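Local coordinates for protein octaprenyl Pyrophosphate Synthase (Helicobacter pylori, PDB 3TC1) that probably catalyses the stepwise condensation of isopentenyl pyrophosphate units onto an allylic pyrophosphate to build a C40 octaprenyl chain, at residues B[268-271]-B[272-276]; B[5-8]-B[9-13]; B[130-133]-B[134-137]. One frame throughout, in Å; residues are numbered along the deposited sequence.

Contact 1 of 3, residues B[268-271]-B[272-276]; sequences IIEE and TLKTA
Glu-270 and Lys-274, one helical turn apart, cross their side chains at a slant on the exposed face of helix 268-286, the end of the glutamate meeting the end of the lysine as an ion pair. The lysine can be followed outward. Lys-274 CB sits 3.5 Å from Glu-270 O. CG lies beside the backbone N (chi1 -69°), which tips the chain back toward the preceding turn and brings Lys-274 CG to 3.2 Å from Glu-270 O. CD only passes the same carbonyl at longer range. CE packs against CG and CD of the glutamate, with Lys-274 CE 3.5 Å from Glu-270 CD. A final bend at chi4 delivers Lys-274 NZ to Glu-270 OE2 at 3.4 Å, a salt bridge whose hydrogen bond is weak. The glutamate meets it by bending at chi2 (73°), while its other oxygen, Glu-270 OE1, rests 3.7 Å from Leu-273 CD2.

Around the helix the chemistry changes. Thr-272 doubles the backbone bond to Ile-268 O: Thr-272 N and Thr-272 OG1 each reach Ile-268 O at 2.8 Å, from opposite faces of the carbonyl plane, the hydroxyl standing well above the plane. Thr-275 does likewise more loosely, with Thr-275 N at 3.3 Å and Thr-275 OG1 at 3.0 Å from Glu-271 O, again from opposite faces but with the hydroxyl nearer the plane. The carboxylate of Glu-271 extends away to a salt bridge with Lys-235. Ile-268 and Thr-272 pack on helix 227-233, and Thr-272 also reaches Ile-198 and Leu-202 of helix 182-205.

The start of the helix is thus amphipathic. Both threonines spend their hydroxyls on the carbonyl four residues back, which lets the buried Thr-272 lie among apolar neighbours with its polar atom satisfied, whereas the long Glu-270 to Lys-274 pair probably adds only modest electrostatic stability.

Contact 2 of 3, residues B[5-8]-B[9-13]; sequences QLKA and IQNKI
Lys-7 and Asn-11 cross at an angle on the outer face of helix 3-18, with the lysine's aliphatic middle against the amide: Lys-7 CD is 3.3 Å from Asn-11 ND2. The lysine gets there by two bends, at chi2 (-66°) and chi4, which turn its end forward along the helix and carry NZ on to the end of the Gln-10 side chain. Gln-10 runs out with its chain extended beyond CG, and the lysine crosses it at a slant.

Leu-6 and Ile-9 are turned to another side, where their tips approach loosely, Leu-6 CD2 to Ile-9 CD1 at 4.4 Å. Both lean on Ser-40 of helix 38-44 and on Met-37, and Ile-9 also touches Cys-63. Ile-9 CG1 lies over the preceding turn, 3.2 Å from Gln-5 O. Lys-12 directs its end away from the turn to Asp-57, in a salt bridge, and to Asn-61.

Regular bonds, such as Asn-11 N to Lys-7 O at 3.0 Å, run beneath these side chains. Lys-7, Gln-10 and Asn-11 face outward while Leu-6 and Ile-9 face the neighbouring helices and Lys-12 is joined to helix 53-80 by its charge: an amphipathic N-terminal surface helix, packed on helices 38-44 and 53-80 of the all-alpha prenyl synthase fold.

Contact 3 of 3, residues B[130-133]-B[134-137]; sequences AVLR and LSRG
Leu-134 folds back over the turn before it and packs on the carbonyl of Ala-130, making the close-packed side of this contact. With CG beside the backbone N (chi1 -68°), Leu-134 CG comes to 3.1 Å from Ala-130 O, and Leu-134 CD1 lies 3.9 Å from Val-131 CA. Leu-134 N bonds to the same oxygen, Ala-130 O, at 2.9 Å. One turn further on, Gly-137 N comes to 2.7 Å from Arg-133 O; with no side chain at Gly-137, nothing projects from its CA beside this carbonyl.

Ser-135 supplies a further bond. Ser-135 OG, held between the backbone N and the carbonyl carbon (chi1 74°), donates to Leu-132 O at 2.8 Å, on the same face of the carbonyl as the backbone N of Arg-136. One oxygen therefore serves two donors. A weak hydrogen bond links this hydroxyl to Ser-110 of the second subunit.

The arginines form the looser, less buried side. Arg-133 and Arg-136 run side by side in the same direction, their guanidinium planes 62° apart, and approach most closely where Arg-136 NH2 lies over one face of the Arg-133 group, 3.6 Å from Arg-133 NE. Asp-161 takes salt bridges from both, through Arg-133 NH2 and Arg-136 NE, which probably offsets their charge. Arg-136 NH1 also bonds to Ile-20 O of the second subunit.

Helix 121-144 lies between helix 152-177 of its own chain and the second subunit. Ala-130 and Leu-134 pack on Phe-166 of helix 152-177, the helix that also contributes Asp-161, while Val-131, Leu-132 and Ser-135 lie against Ser-110 and Val-107 of the second subunit, placing this part of the helix at the subunit interface.

In the fold
Along the chain the order is contact 2, contact 3, contact 1, each a single stretch of a different helix: 3-18, 121-144 and 268-286. None touches another. The centres of contacts 1 and 2 are 36 Å apart, on opposite sides of the chain's centre; the centre of contact 3, the most deeply placed, is 27 Å from that of contact 1 and 25 Å from that of contact 2. Contact 3 alone meets the second subunit; the segments of the other two touch no other chain. A magnesium ion lies about 12 Å from the Thr-272 side chain and about 14 Å from that of Leu-134, too far for either to bind it; both lie in the all-helical fold that holds the metal site.

Contact 1 of 3, residues B[268-271]-B[272-276]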
loop_
_atom_site.group_PDB
_atom_site.type_symbol
_atom_site.label_atom_id
_atom_site.label_comp_id
_atom_site.label_asym_id
_atom_site.label_seq_id
_atom_site.Cartn_x
_atom_site.Cartn_y
_atom_site.Cartn_z
ATOM N N ILE B 268 20.621 -21.993 23.941
ATOM C CA ILE B 268 20.224 -20.974 22.976
ATOM C C ILE B 268 19.240 -19.955 23.542
ATOM O O ILE B 268 19.276 -18.781 23.174
ATOM C CB ILE B 268 19.614 -21.638 21.720
ATOM C CG1 ILE B 268 20.624 -22.618 21.119
ATOM C CG2 ILE B 268 19.221 -20.580 20.694
ATOM C CD1 ILE B 268 21.982 -21.983 20.744
ATOM N N ILE B 269 18.361 -20.392 24.440
ATOM C CA ILE B 269 17.379 -19.474 24.996
ATOM C C ILE B 269 18.062 -18.331 25.744
ATOM O O ILE B 269 17.748 -17.158 25.523
ATOM C CB ILE B 269 16.394 -20.193 25.951
ATOM C CG1 ILE B 269 15.744 -21.385 25.242
ATOM C CG2 ILE B 269 15.339 -19.208 26.446
ATOM C CD1 ILE B 269 14.988 -21.042 23.981
ATOM N N GLU B 270 19.001 -18.665 26.623
ATOM C CA GLU B 270 19.700 -17.628 27.372
ATOM C C GLU B 270 20.576 -16.792 26.443
ATOM O O GLU B 270 20.691 -15.583 26.619
ATOM C CB GLU B 270 20.558 -18.237 28.491
ATOM C CG GLU B 270 21.501 -17.240 29.174
ATOM C CD GLU B 270 20.793 -16.246 30.088
ATOM O OE1 GLU B 270 19.801 -15.620 29.655
ATOM O OE2 GLU B 270 21.245 -16.086 31.244
ATOM N N GLU B 271 21.186 -17.430 25.450
ATOM C CA GLU B 271 22.045 -16.708 24.520
ATOM C C GLU B 271 21.233 -15.684 23.725
ATOM O O GLU B 271 21.690 -14.562 23.489
ATOM C CB GLU B 271 22.757 -17.686 23.569
ATOM C CG GLU B 271 23.732 -17.013 22.601
ATOM C CD GLU B 271 24.522 -18.001 21.750
ATOM O OE1 GLU B 271 24.017 -19.113 21.487
ATOM O OE2 GLU B 271 25.644 -17.655 21.323
ATOM N N THR B 272 20.024 -16.068 23.328
ATOM C CA THR B 272 19.146 -15.183 22.570
ATOM C C THR B 272 18.702 -14.027 23.459
ATOM O O THR B 272 18.718 -12.858 23.051
ATOM C CB THR B 272 17.891 -15.944 22.065
ATOM O OG1 THR B 272 18.289 -17.000 21.181
ATOM C CG2 THR B 272 16.952 -15.001 21.314
ATOM N N LEU B 273 18.309 -14.362 24.681
ATOM C CA LEU B 273 17.849 -13.367 25.635
ATOM C C LEU B 273 18.913 -12.307 25.904
ATOM O O LEU B 273 18.607 -11.115 25.955
ATOM C CB LEU B 273 17.438 -14.056 26.941
ATOM C CG LEU B 273 16.902 -13.175 28.071
ATOM C CD1 LEU B 273 15.746 -12.322 27.565
ATOM C CD2 LEU B 273 16.453 -14.063 29.228
ATOM N N LYS B 274 20.158 -12.740 26.074
ATOM C CA LYS B 274 21.254 -11.811 26.329
ATOM C C LYS B 274 21.484 -10.858 25.155
ATOM O O LYS B 274 21.861 -9.702 25.348
ATOM C CB LYS B 274 22.544 -12.574 26.631
ATOM C CG LYS B 274 22.529 -13.308 27.965
ATOM C CD LYS B 274 23.877 -13.951 28.251
ATOM C CE LYS B 274 23.875 -14.687 29.583
ATOM N NZ LYS B 274 23.643 -13.764 30.729
ATOM N N THR B 275 21.259 -11.333 23.937
ATOM C CA THR B 275 21.448 -10.476 22.771
ATOM C C THR B 275 20.443 -9.327 22.850
ATOM O O THR B 275 20.774 -8.181 22.552
ATOM C CB THR B 275 21.244 -11.269 21.462
ATOM O OG1 THR B 275 22.097 -12.420 21.471
ATOM C CG2 THR B 275 21.583 -10.408 20.253
ATOM N N ALA B 276 19.219 -9.642 23.273
ATOM C CA ALA B 276 18.168 -8.639 23.410
ATOM C C ALA B 276 18.459 -7.674 24.554
ATOM O O ALA B 276 18.190 -6.478 24.443
ATOM C CB ALA B 276 16.817 -9.316 23.641
#

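Contact 2 of 3, residues B[5-8]-B[9-13]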
loop_
_atom_site.group_PDB
_atom_site.type_symbol
_atom_site.label_atom_id
_atom_site.label_comp_id
_atom_site.label_asym_id
_atom_site.label_seq_id
_atom_site.Cartn_x
_atom_site.Cartn_y
_atom_site.Cartn_z
ATOM N N GLN B 5 -6.032 8.244 26.468
ATOM C CA GLN B 5 -5.408 8.686 25.213
ATOM C C GLN B 5 -5.464 7.598 24.145
ATOM O O GLN B 5 -5.698 7.892 22.976
ATOM C CB GLN B 5 -3.938 9.117 25.423
ATOM C CG GLN B 5 -3.766 10.296 26.352
ATOM C CD GLN B 5 -2.314 10.581 26.660
ATOM O OE1 GLN B 5 -1.505 9.663 26.766
ATOM N NE2 GLN B 5 -1.979 11.851 26.824
ATOM N N LEU B 6 -5.258 6.348 24.542
ATOM C CA LEU B 6 -5.308 5.241 23.590
ATOM C C LEU B 6 -6.727 5.108 23.051
ATOM O O LEU B 6 -6.942 4.766 21.886
ATOM C CB LEU B 6 -4.885 3.940 24.271
ATOM C CG LEU B 6 -3.413 3.849 24.676
ATOM C CD1 LEU B 6 -3.166 2.557 25.428
ATOM C CD2 LEU B 6 -2.535 3.915 23.444
ATOM N N LYS B 7 -7.689 5.394 23.921
ATOM C CA LYS B 7 -9.096 5.331 23.576
ATOM C C LYS B 7 -9.411 6.427 22.555
ATOM O O LYS B 7 -10.191 6.221 21.628
ATOM C CB LYS B 7 -9.934 5.540 24.838
ATOM C CG LYS B 7 -11.193 4.712 24.893
ATOM C CD LYS B 7 -12.174 5.130 23.828
ATOM C CE LYS B 7 -13.316 4.136 23.739
ATOM N NZ LYS B 7 -12.804 2.776 23.405
ATOM N N ALA B 8 -8.806 7.595 22.743
ATOM C CA ALA B 8 -9.023 8.717 21.835
ATOM C C ALA B 8 -8.401 8.409 20.471
ATOM O O ALA B 8 -8.917 8.827 19.444
ATOM C CB ALA B 8 -8.419 9.996 22.421
ATOM N N ILE B 9 -7.288 7.682 20.470
ATOM C CA ILE B 9 -6.615 7.306 19.220
ATOM C C ILE B 9 -7.467 6.266 18.492
ATOM O O ILE B 9 -7.613 6.299 17.269
ATOM C CB ILE B 9 -5.208 6.730 19.514
ATOM C CG1 ILE B 9 -4.315 7.839 20.082
ATOM C CG2 ILE B 9 -4.593 6.138 18.242
ATOM C CD1 ILE B 9 -3.021 7.343 20.685
ATOM N N GLN B 10 -8.033 5.343 19.260
ATOM C CA GLN B 10 -8.896 4.298 18.721
ATOM C C GLN B 10 -10.085 4.973 18.024
ATOM O O GLN B 10 -10.489 4.587 16.921
ATOM C CB GLN B 10 -9.382 3.414 19.872
ATOM C CG GLN B 10 -10.299 2.271 19.489
ATOM C CD GLN B 10 -10.804 1.512 20.709
ATOM O OE1 GLN B 10 -10.017 1.031 21.528
ATOM N NE2 GLN B 10 -12.123 1.402 20.835
ATOM N N ASN B 11 -10.642 5.991 18.672
ATOM C CA ASN B 11 -11.772 6.710 18.104
ATOM C C ASN B 11 -11.397 7.566 16.892
ATOM O O ASN B 11 -12.218 7.760 15.991
ATOM C CB ASN B 11 -12.453 7.557 19.182
ATOM C CG ASN B 11 -13.187 6.704 20.206
ATOM O OD1 ASN B 11 -13.773 5.675 19.862
ATOM N ND2 ASN B 11 -13.170 7.131 21.462
ATOM N N LYS B 12 -10.170 8.076 16.860
ATOM C CA LYS B 12 -9.719 8.875 15.720
ATOM C C LYS B 12 -9.617 7.983 14.485
ATOM O O LYS B 12 -9.984 8.389 13.378
ATOM C CB LYS B 12 -8.354 9.514 15.998
ATOM C CG LYS B 12 -8.420 10.797 16.811
ATOM C CD LYS B 12 -7.043 11.443 16.947
ATOM C CE LYS B 12 -7.140 12.834 17.566
ATOM N NZ LYS B 12 -7.898 13.776 16.691
ATOM N N ILE B 13 -9.108 6.771 14.680
ATOM C CA ILE B 13 -8.986 5.811 13.590
ATOM C C ILE B 13 -10.375 5.543 13.011
ATOM O O ILE B 13 -10.562 5.532 11.793
ATOM C CB ILE B 13 -8.389 4.474 14.084
ATOM C CG1 ILE B 13 -6.959 4.689 14.576
ATOM C CG2 ILE B 13 -8.407 3.446 12.961
ATOM C CD1 ILE B 13 -6.338 3.453 15.226
#

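Contact 3 of 3, residues B[130-133]-B[134-137]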
loop_
_atom_site.group_PDB
_atom_site.type_symbol
_atom_site.label_atom_id
_atom_site.label_comp_id
_atom_site.label_asym_id
_atom_site.label_seq_id
_atom_site.Cartn_x
_atom_site.Cartn_y
_atom_site.Cartn_z
ATOM N N ALA B 130 10.144 5.328 6.574
ATOM C CA ALA B 130 10.033 4.128 7.397
ATOM C C ALA B 130 9.124 3.125 6.697
ATOM O O ALA B 130 9.350 1.919 6.766
ATOM C CB ALA B 130 9.473 4.478 8.781
ATOM N N VAL B 131 8.084 3.619 6.030
ATOM C CA VAL B 131 7.184 2.725 5.310
ATOM C C VAL B 131 7.934 2.120 4.115
ATOM O O VAL B 131 7.694 0.973 3.745
ATOM C CB VAL B 131 5.917 3.455 4.811
ATOM C CG1 VAL B 131 5.055 2.496 3.995
ATOM C CG2 VAL B 131 5.111 3.979 5.998
ATOM N N LEU B 132 8.845 2.884 3.518
ATOM C CA LEU B 132 9.624 2.377 2.392
ATOM C C LEU B 132 10.538 1.250 2.875
ATOM O O LEU B 132 10.739 0.258 2.179
ATOM C CB LEU B 132 10.464 3.493 1.767
ATOM C CG LEU B 132 11.422 3.061 0.647
ATOM C CD1 LEU B 132 10.645 2.391 -0.479
ATOM C CD2 LEU B 132 12.180 4.269 0.127
ATOM N N ARG B 133 11.094 1.399 4.072
ATOM C CA ARG B 133 11.960 0.359 4.605
ATOM C C ARG B 133 11.151 -0.856 5.040
ATOM O O ARG B 133 11.616 -1.984 4.928
ATOM C CB ARG B 133 12.796 0.915 5.754
ATOM C CG ARG B 133 13.715 2.014 5.271
ATOM C CD ARG B 133 14.677 2.468 6.331
ATOM N NE ARG B 133 15.545 1.373 6.741
ATOM C CZ ARG B 133 16.742 1.542 7.282
ATOM N NH1 ARG B 133 17.211 2.768 7.478
ATOM N NH2 ARG B 133 17.480 0.489 7.608
ATOM N N LEU B 134 9.934 -0.629 5.523
ATOM C CA LEU B 134 9.072 -1.739 5.921
ATOM C C LEU B 134 8.786 -2.598 4.685
ATOM O O LEU B 134 8.743 -3.826 4.757
ATOM C CB LEU B 134 7.744 -1.225 6.482
ATOM C CG LEU B 134 7.742 -0.485 7.819
ATOM C CD1 LEU B 134 6.354 0.088 8.074
ATOM C CD2 LEU B 134 8.147 -1.435 8.934
ATOM N N SER B 135 8.584 -1.948 3.546
ATOM C CA SER B 135 8.303 -2.697 2.327
ATOM C C SER B 135 9.559 -3.412 1.830
ATOM O O SER B 135 9.477 -4.525 1.313
ATOM C CB SER B 135 7.733 -1.776 1.238
ATOM O OG SER B 135 8.731 -0.940 0.669
ATOM N N ARG B 136 10.723 -2.789 1.996
ATOM C CA ARG B 136 11.962 -3.426 1.566
ATOM C C ARG B 136 12.233 -4.623 2.478
ATOM O O ARG B 136 12.694 -5.673 2.026
ATOM C CB ARG B 136 13.145 -2.453 1.639
ATOM C CG ARG B 136 14.451 -3.064 1.152
ATOM C CD ARG B 136 15.590 -2.058 1.151
ATOM N NE ARG B 136 16.036 -1.708 2.495
ATOM C CZ ARG B 136 16.772 -0.638 2.783
ATOM N NH1 ARG B 136 17.148 0.192 1.819
ATOM N NH2 ARG B 136 17.129 -0.393 4.038
ATOM N N GLY B 137 11.940 -4.453 3.764
ATOM C CA GLY B 137 12.147 -5.522 4.722
ATOM C C GLY B 137 11.219 -6.695 4.470
ATOM O O GLY B 137 11.600 -7.849 4.653
#